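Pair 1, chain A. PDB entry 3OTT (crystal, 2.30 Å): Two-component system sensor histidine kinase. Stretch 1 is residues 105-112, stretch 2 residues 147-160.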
# COMPACT_ATOMS: atom_id res chain seq x y z
N VAL A 105 17.79 3.83 30.90
CA VAL A 105 17.38 3.97 29.53
C VAL A 105 16.68 5.33 29.34
O VAL A 105 15.82 5.78 30.19
CB VAL A 105 16.45 2.82 29.19
CG1 VAL A 105 15.80 3.01 27.84
CG2 VAL A 105 17.22 1.47 29.25
N ARG A 106 16.97 5.94 28.18
CA ARG A 106 16.56 7.30 27.91
C ARG A 106 15.88 7.36 26.56
O ARG A 106 15.08 8.26 26.32
CB ARG A 106 17.75 8.26 27.91
CG ARG A 106 18.32 8.60 29.26
CD ARG A 106 17.34 9.49 30.09
NE ARG A 106 17.89 9.77 31.42
CZ ARG A 106 17.87 8.88 32.42
NH1 ARG A 106 17.35 7.67 32.22
NH2 ARG A 106 18.34 9.21 33.63
N THR A 107 16.14 6.42 25.67
CA THR A 107 15.60 6.52 24.32
C THR A 107 15.51 5.16 23.70
O THR A 107 16.34 4.27 24.01
CB THR A 107 16.49 7.48 23.41
OG1 THR A 107 15.96 7.48 22.09
CG2 THR A 107 18.00 6.94 23.27
N MET A 108 14.52 4.96 22.83
CA MET A 108 14.28 3.63 22.19
C MET A 108 13.83 3.81 20.76
O MET A 108 13.17 4.79 20.49
CB MET A 108 13.21 2.84 22.90
CG MET A 108 13.53 2.45 24.34
SD MET A 108 12.29 1.38 25.25
CE MET A 108 10.96 2.40 25.38
N ALA A 109 14.23 2.93 19.83
CA ALA A 109 13.79 3.01 18.44
C ALA A 109 13.81 1.64 17.88
O ALA A 109 14.82 0.92 18.04
CB ALA A 109 14.68 3.92 17.65
N LEU A 110 12.70 1.25 17.25
CA LEU A 110 12.61 -0.06 16.55
C LEU A 110 13.19 -0.02 15.14
O LEU A 110 13.01 0.99 14.43
CB LEU A 110 11.17 -0.40 16.32
CG LEU A 110 10.50 -1.26 17.33
CD1 LEU A 110 8.98 -1.14 17.08
CD2 LEU A 110 11.02 -2.73 17.20
N GLN A 111 13.82 -1.12 14.73
CA GLN A 111 14.32 -1.30 13.41
C GLN A 111 13.91 -2.71 13.02
O GLN A 111 14.61 -3.65 13.33
CB GLN A 111 15.86 -1.13 13.35
CG GLN A 111 16.41 -1.06 11.90
CD GLN A 111 17.89 -1.10 11.83
OE1 GLN A 111 18.57 -1.47 12.79
NE2 GLN A 111 18.43 -0.68 10.71
N GLY A 112 12.74 -2.87 12.39
CA GLY A 112 12.27 -4.18 12.03
C GLY A 112 11.99 -4.90 13.33
O GLY A 112 11.17 -4.44 14.13
N THR A 147 27.06 8.02 26.55
CA THR A 147 25.80 8.62 26.99
C THR A 147 24.89 8.99 25.82
O THR A 147 25.16 9.96 25.12
CB THR A 147 26.03 9.81 27.91
OG1 THR A 147 26.75 9.34 29.06
CG2 THR A 147 24.70 10.39 28.44
N ILE A 148 23.79 8.24 25.66
CA ILE A 148 22.88 8.35 24.54
C ILE A 148 21.61 9.06 24.94
O ILE A 148 20.96 8.65 25.92
CB ILE A 148 22.45 6.95 24.06
CG1 ILE A 148 23.66 6.02 23.93
CG2 ILE A 148 21.68 7.02 22.74
CD1 ILE A 148 24.79 6.55 22.99
N TYR A 149 21.22 10.11 24.21
CA TYR A 149 19.96 10.81 24.50
C TYR A 149 18.85 10.61 23.47
O TYR A 149 17.72 10.86 23.76
CB TYR A 149 20.17 12.33 24.69
CG TYR A 149 21.03 12.67 25.86
CD1 TYR A 149 20.75 12.14 27.14
CD2 TYR A 149 22.08 13.53 25.71
CE1 TYR A 149 21.52 12.48 28.23
CE2 TYR A 149 22.89 13.84 26.77
CZ TYR A 149 22.59 13.33 28.05
OH TYR A 149 23.41 13.66 29.10
N SER A 150 19.20 10.27 22.24
CA SER A 150 18.21 10.22 21.18
C SER A 150 18.66 9.27 20.11
O SER A 150 19.83 9.24 19.75
CB SER A 150 18.03 11.61 20.55
OG SER A 150 16.89 11.53 19.66
N ILE A 151 17.74 8.44 19.68
CA ILE A 151 17.95 7.55 18.56
C ILE A 151 16.73 7.43 17.68
O ILE A 151 15.60 7.38 18.21
CB ILE A 151 18.68 6.19 18.86
CG1 ILE A 151 18.13 5.12 17.97
CG2 ILE A 151 18.69 5.76 20.28
CD1 ILE A 151 19.04 4.04 17.82
N ILE A 152 16.98 7.50 16.35
CA ILE A 152 15.92 7.36 15.35
C ILE A 152 16.28 6.47 14.18
O ILE A 152 17.46 6.33 13.80
CB ILE A 152 15.39 8.73 14.76
CG1 ILE A 152 16.51 9.47 14.08
CG2 ILE A 152 14.57 9.56 15.81
CD1 ILE A 152 16.05 10.53 13.05
N ARG A 153 15.24 5.89 13.61
CA ARG A 153 15.38 5.16 12.37
C ARG A 153 14.70 5.97 11.30
O ARG A 153 13.56 6.36 11.49
CB ARG A 153 14.71 3.76 12.43
CG ARG A 153 15.05 2.94 11.16
CD ARG A 153 14.25 1.66 11.03
NE ARG A 153 13.01 1.95 10.37
CZ ARG A 153 12.65 1.59 9.14
NH1 ARG A 153 13.41 0.81 8.38
NH2 ARG A 153 11.48 1.99 8.70
N THR A 154 15.40 6.26 10.21
CA THR A 154 14.76 6.85 9.02
C THR A 154 14.06 5.81 8.11
O THR A 154 14.32 4.61 8.23
CB THR A 154 15.75 7.66 8.18
OG1 THR A 154 16.84 6.82 7.81
CG2 THR A 154 16.29 8.89 8.93
N LYS A 155 13.21 6.27 7.19
CA LYS A 155 12.49 5.45 6.19
C LYS A 155 13.43 4.62 5.31
O LYS A 155 13.06 3.56 4.82
CB LYS A 155 11.65 6.35 5.30
CG LYS A 155 10.16 6.28 5.58
CD LYS A 155 9.79 6.36 7.10
CE LYS A 155 8.31 6.00 7.27
NZ LYS A 155 7.86 6.36 8.63
N ASP A 156 14.64 5.11 5.13
CA ASP A 156 15.63 4.40 4.32
C ASP A 156 16.49 3.56 5.24
O ASP A 156 17.54 3.12 4.86
CB ASP A 156 16.48 5.42 3.56
CG ASP A 156 16.82 6.64 4.42
OD1 ASP A 156 17.60 6.50 5.40
OD2 ASP A 156 16.26 7.76 4.17
N ASN A 157 16.02 3.34 6.46
CA ASN A 157 16.59 2.31 7.36
C ASN A 157 18.00 2.66 7.87
O ASN A 157 18.78 1.79 8.16
CB ASN A 157 16.64 0.92 6.72
CG ASN A 157 16.66 -0.21 7.77
OD1 ASN A 157 16.01 -0.12 8.81
ND2 ASN A 157 17.41 -1.27 7.49
N GLN A 158 18.31 3.94 7.99
CA GLN A 158 19.55 4.40 8.63
C GLN A 158 19.29 4.62 10.11
O GLN A 158 18.15 4.95 10.50
CB GLN A 158 19.96 5.75 8.02
CG GLN A 158 20.38 5.66 6.55
CD GLN A 158 21.77 5.11 6.41
OE1 GLN A 158 21.98 3.92 6.58
NE2 GLN A 158 22.74 5.98 6.16
N ILE A 159 20.35 4.50 10.94
CA ILE A 159 20.22 4.74 12.36
C ILE A 159 21.07 5.91 12.79
O ILE A 159 22.30 5.87 12.65
CB ILE A 159 20.61 3.50 13.19
CG1 ILE A 159 19.81 2.25 12.77
CG2 ILE A 159 20.53 3.78 14.65
CD1 ILE A 159 18.32 2.27 13.10
N TYR A 160 20.39 6.92 13.37
CA TYR A 160 21.02 8.14 13.84
C TYR A 160 21.06 8.14 15.34
O TYR A 160 20.06 7.87 15.97
CB TYR A 160 20.31 9.40 13.28
CG TYR A 160 20.58 9.63 11.80
CD1 TYR A 160 19.78 9.05 10.85
CD2 TYR A 160 21.65 10.41 11.37
CE1 TYR A 160 19.98 9.27 9.51
CE2 TYR A 160 21.91 10.61 10.02
CZ TYR A 160 21.07 10.00 9.09
OH TYR A 160 21.27 10.16 7.75

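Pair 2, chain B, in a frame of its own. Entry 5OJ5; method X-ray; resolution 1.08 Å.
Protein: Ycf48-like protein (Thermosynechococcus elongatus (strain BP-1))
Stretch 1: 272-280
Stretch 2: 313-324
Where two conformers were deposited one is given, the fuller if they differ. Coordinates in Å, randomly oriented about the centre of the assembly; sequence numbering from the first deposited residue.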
# COMPACT_ATOMS: atom_id res chain seq x y z
N PHE B 272 1.02 -14.31 3.88
CA PHE B 272 0.40 -13.01 4.08
C PHE B 272 1.02 -11.98 3.16
O PHE B 272 2.18 -12.10 2.75
CB PHE B 272 0.49 -12.55 5.54
CG PHE B 272 -0.19 -13.50 6.45
CD1 PHE B 272 0.53 -14.27 7.38
CD2 PHE B 272 -1.55 -13.68 6.35
CE1 PHE B 272 -0.12 -15.18 8.24
CE2 PHE B 272 -2.22 -14.60 7.20
CZ PHE B 272 -1.49 -15.34 8.12
N LEU B 273 0.26 -10.93 2.87
CA LEU B 273 0.62 -9.93 1.88
C LEU B 273 0.70 -8.55 2.47
O LEU B 273 1.51 -7.76 2.02
CB LEU B 273 -0.36 -10.00 0.72
CG LEU B 273 -0.34 -11.34 -0.03
CD1 LEU B 273 -1.54 -11.53 -0.91
CD2 LEU B 273 0.95 -11.47 -0.81
N ASP B 274 -0.19 -8.19 3.41
CA ASP B 274 -0.17 -6.84 3.98
C ASP B 274 -0.72 -6.88 5.39
O ASP B 274 -1.47 -7.80 5.77
CB ASP B 274 -0.99 -5.87 3.12
CG ASP B 274 -0.62 -4.42 3.36
OD1 ASP B 274 0.50 -4.16 3.89
OD2 ASP B 274 -1.37 -3.54 2.92
N LEU B 275 -0.34 -5.86 6.16
CA LEU B 275 -0.73 -5.72 7.55
C LEU B 275 -1.04 -4.24 7.75
O LEU B 275 -0.24 -3.38 7.32
CB LEU B 275 0.45 -6.15 8.45
CG LEU B 275 0.22 -6.15 9.96
CD1 LEU B 275 1.20 -7.10 10.61
CD2 LEU B 275 0.42 -4.79 10.55
N ALA B 276 -2.17 -3.91 8.36
CA ALA B 276 -2.48 -2.51 8.62
C ALA B 276 -3.31 -2.37 9.87
O ALA B 276 -4.13 -3.23 10.19
CB ALA B 276 -3.22 -1.87 7.44
N TYR B 277 -3.12 -1.25 10.55
CA TYR B 277 -3.83 -0.93 11.78
C TYR B 277 -5.06 -0.07 11.49
O TYR B 277 -4.95 0.97 10.84
CB TYR B 277 -2.93 -0.18 12.75
CG TYR B 277 -1.81 -1.00 13.35
CD1 TYR B 277 -1.86 -1.35 14.69
CD2 TYR B 277 -0.71 -1.43 12.58
CE1 TYR B 277 -0.83 -2.09 15.25
CE2 TYR B 277 0.30 -2.20 13.16
CZ TYR B 277 0.24 -2.52 14.49
OH TYR B 277 1.27 -3.26 15.02
N ARG B 278 -6.20 -0.47 12.00
CA ARG B 278 -7.37 0.42 11.99
C ARG B 278 -7.31 1.39 13.15
O ARG B 278 -7.75 2.54 13.03
CB ARG B 278 -8.67 -0.42 12.05
CG ARG B 278 -9.89 0.46 11.86
CD ARG B 278 -11.18 -0.34 11.88
NE ARG B 278 -11.50 -0.91 13.18
CZ ARG B 278 -12.10 -0.25 14.16
NH1 ARG B 278 -12.49 1.01 13.96
NH2 ARG B 278 -12.34 -0.87 15.30
N THR B 279 -6.82 0.92 14.31
CA THR B 279 -6.66 1.70 15.52
C THR B 279 -5.35 1.24 16.13
O THR B 279 -4.75 0.28 15.65
CB THR B 279 -7.79 1.39 16.53
OG1 THR B 279 -7.64 0.06 16.99
CG2 THR B 279 -9.16 1.63 15.90
N PRO B 280 -4.89 1.84 17.23
CA PRO B 280 -3.63 1.37 17.80
C PRO B 280 -3.65 -0.09 18.22
O PRO B 280 -2.59 -0.72 18.20
CB PRO B 280 -3.41 2.31 19.00
CG PRO B 280 -4.06 3.58 18.60
CD PRO B 280 -5.27 3.16 17.76
N SER B 313 -10.09 -14.55 -4.14
CA SER B 313 -9.08 -13.53 -4.37
C SER B 313 -8.01 -13.61 -3.29
O SER B 313 -8.30 -13.90 -2.12
CB SER B 313 -9.74 -12.16 -4.33
OG SER B 313 -8.85 -11.12 -4.69
N ASN B 314 -6.77 -13.31 -3.70
CA ASN B 314 -5.76 -12.86 -2.76
C ASN B 314 -6.11 -11.45 -2.31
O ASN B 314 -6.68 -10.65 -3.06
CB ASN B 314 -4.39 -12.85 -3.42
CG ASN B 314 -3.98 -14.20 -3.96
OD1 ASN B 314 -4.33 -15.24 -3.41
ND2 ASN B 314 -3.18 -14.17 -5.02
N PHE B 315 -5.74 -11.11 -1.09
CA PHE B 315 -5.99 -9.78 -0.55
C PHE B 315 -4.62 -9.12 -0.35
O PHE B 315 -3.86 -9.49 0.55
CB PHE B 315 -6.78 -9.87 0.74
CG PHE B 315 -8.14 -10.39 0.55
CD1 PHE B 315 -8.97 -9.90 -0.45
CD2 PHE B 315 -8.61 -11.37 1.44
CE1 PHE B 315 -10.28 -10.42 -0.59
CE2 PHE B 315 -9.86 -11.86 1.33
CZ PHE B 315 -10.70 -11.40 0.32
N TYR B 316 -4.27 -8.20 -1.25
CA TYR B 316 -2.91 -7.68 -1.47
C TYR B 316 -2.56 -6.49 -0.62
O TYR B 316 -1.38 -6.28 -0.34
CB TYR B 316 -2.69 -7.16 -2.92
CG TYR B 316 -2.70 -8.29 -3.89
CD1 TYR B 316 -1.59 -9.13 -4.05
CD2 TYR B 316 -3.85 -8.59 -4.59
CE1 TYR B 316 -1.62 -10.20 -4.96
CE2 TYR B 316 -3.90 -9.63 -5.46
CZ TYR B 316 -2.79 -10.44 -5.64
OH TYR B 316 -2.86 -11.50 -6.52
N LYS B 317 -3.54 -5.65 -0.32
CA LYS B 317 -3.27 -4.32 0.23
C LYS B 317 -4.44 -3.94 1.12
O LYS B 317 -5.57 -4.08 0.69
CB LYS B 317 -3.12 -3.29 -0.91
CG LYS B 317 -2.41 -1.98 -0.51
CD LYS B 317 -1.77 -1.32 -1.76
CE LYS B 317 -1.27 0.07 -1.49
NZ LYS B 317 -0.30 0.15 -0.36
N ILE B 318 -4.14 -3.43 2.31
CA ILE B 318 -5.15 -2.90 3.21
C ILE B 318 -4.90 -1.41 3.36
O ILE B 318 -3.80 -1.01 3.73
CB ILE B 318 -5.06 -3.55 4.61
CG1 ILE B 318 -5.10 -5.10 4.56
CG2 ILE B 318 -6.16 -2.95 5.53
CD1 ILE B 318 -4.54 -5.69 5.86
N LEU B 319 -5.92 -0.59 3.12
CA LEU B 319 -5.80 0.87 3.22
C LEU B 319 -6.87 1.37 4.17
O LEU B 319 -8.05 1.33 3.83
CB LEU B 319 -5.98 1.50 1.84
CG LEU B 319 -4.88 1.17 0.84
CD1 LEU B 319 -5.17 1.77 -0.52
CD2 LEU B 319 -3.49 1.74 1.29
N PHE B 320 -6.48 1.88 5.32
CA PHE B 320 -7.41 2.56 6.22
C PHE B 320 -7.22 4.05 6.06
O PHE B 320 -6.09 4.55 6.14
CB PHE B 320 -7.19 2.17 7.68
CG PHE B 320 -7.77 0.81 8.01
CD1 PHE B 320 -9.13 0.64 8.06
CD2 PHE B 320 -6.92 -0.28 8.27
CE1 PHE B 320 -9.66 -0.62 8.35
CE2 PHE B 320 -7.46 -1.51 8.55
CZ PHE B 320 -8.81 -1.68 8.59
N PHE B 321 -8.29 4.75 5.83
CA PHE B 321 -8.29 6.20 5.76
C PHE B 321 -8.70 6.86 7.07
O PHE B 321 -8.28 7.99 7.34
CB PHE B 321 -9.19 6.66 4.60
CG PHE B 321 -8.64 6.21 3.29
CD1 PHE B 321 -7.60 6.92 2.70
CD2 PHE B 321 -9.06 5.04 2.69
CE1 PHE B 321 -7.00 6.49 1.55
CE2 PHE B 321 -8.44 4.58 1.50
CZ PHE B 321 -7.42 5.33 0.94
N SER B 322 -9.42 6.14 7.88
CA SER B 322 -9.77 6.55 9.23
C SER B 322 -10.27 5.30 9.92
O SER B 322 -10.42 4.26 9.28
CB SER B 322 -10.88 7.58 9.17
OG SER B 322 -12.13 6.97 8.89
N PRO B 323 -10.60 5.35 11.22
CA PRO B 323 -11.14 4.15 11.86
C PRO B 323 -12.46 3.66 11.32
O PRO B 323 -12.83 2.53 11.63
CB PRO B 323 -11.23 4.54 13.34
CG PRO B 323 -10.09 5.50 13.51
CD PRO B 323 -10.15 6.33 12.22
N ASP B 324 -13.21 4.42 10.54
CA ASP B 324 -14.41 3.82 9.96
C ASP B 324 -14.42 3.89 8.44
O ASP B 324 -15.50 3.82 7.82
CB ASP B 324 -15.70 4.38 10.56
CG ASP B 324 -16.01 5.74 10.04
OD1 ASP B 324 -15.07 6.41 9.58
OD2 ASP B 324 -17.17 6.16 10.14
O HOH W 1 -0.82 -0.94 2.42

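Pair 1 and pair 2 set two strands side by side, running nearly the same way: their directions differ by 9° in pair 1 and 13° in pair 2, with axes 5.7 and 6.1 Å apart at closest approach. Fourteen central residues superpose to 0.6 Å. No backbone-to-backbone hydrogen bond joins the stretches in either pair, so side chains do the joining.

The first rule is read at Thr107(A) and Asp274(B). Both point toward the other strand with chi1 in t, and each offers an oxygen to the backbone amide of a matched isoleucine. Ile151(A) N donates to Thr107(A) OG1 at 3.1 Å with a bent angle of 137°; Ile318(B) N donates to Asp274(B) OD2 at 2.8 Å, nearly straight at 172°. The threonine also spends its methyl on packing, CG2 lying 3.3 Å from Ile151(A) CG2. The carboxylate instead recruits water 1, which donates to Asp274(B) OD2 at 2.7 Å and accepts from Lys317(B) NZ at 3.0 Å, linking acid and lysine indirectly.

One step earlier, Arg106(A) and Leu273(B) both begin toward the partner strand. The arginine packs its near end, CB 3.8 Å from Ile148(A) O, while its far end leads away and NH1 bonds back to Val105(A) O at 3.2 Å. The leucine stays in the contact, with CD1 4.0 Å from Tyr316(B) CD1, and has about twice as much of its surface covered by the other stretch. Its CD1 also sits 3.4 Å from Phe315(B) O, a buried oxygen left without a partner.

Ala109(A) and Ala276(B) are the same residue at matched positions: both point toward the other stretch and their CB atoms pack against the isoleucine. Ala109(A) CB meets Ile151(A) CG1 at 3.7 Å, and Ala276(B) CB meets Ile318(B) CG2 at the same distance.

The strongest divergence comes at the far end, where Arg153(A) matches Phe320(B) and both point inward, though their side-chain centres lie 5.1 Å apart. In pair 1 the arginine runs past Gln111(A), its CD 3.6 Å from Gln111(A) CG, and Arg153(A) NH1 reaches Asn157(A) OD1 at 2.8 Å. That same oxygen accepts from Gln111(A) NE2 at 3.1 Å, so one amide gathers both long chains. In pair 2 Arg278(B), the match of Gln111(A), lays its aliphatic part over the face of Phe320(B), with CB 3.8 Å from the ring centroid, while Arg278(B) NH1 donates to Pro323(B) O at 2.8 Å. Either way, a long side chain packs by its carbons and bonds by its tip.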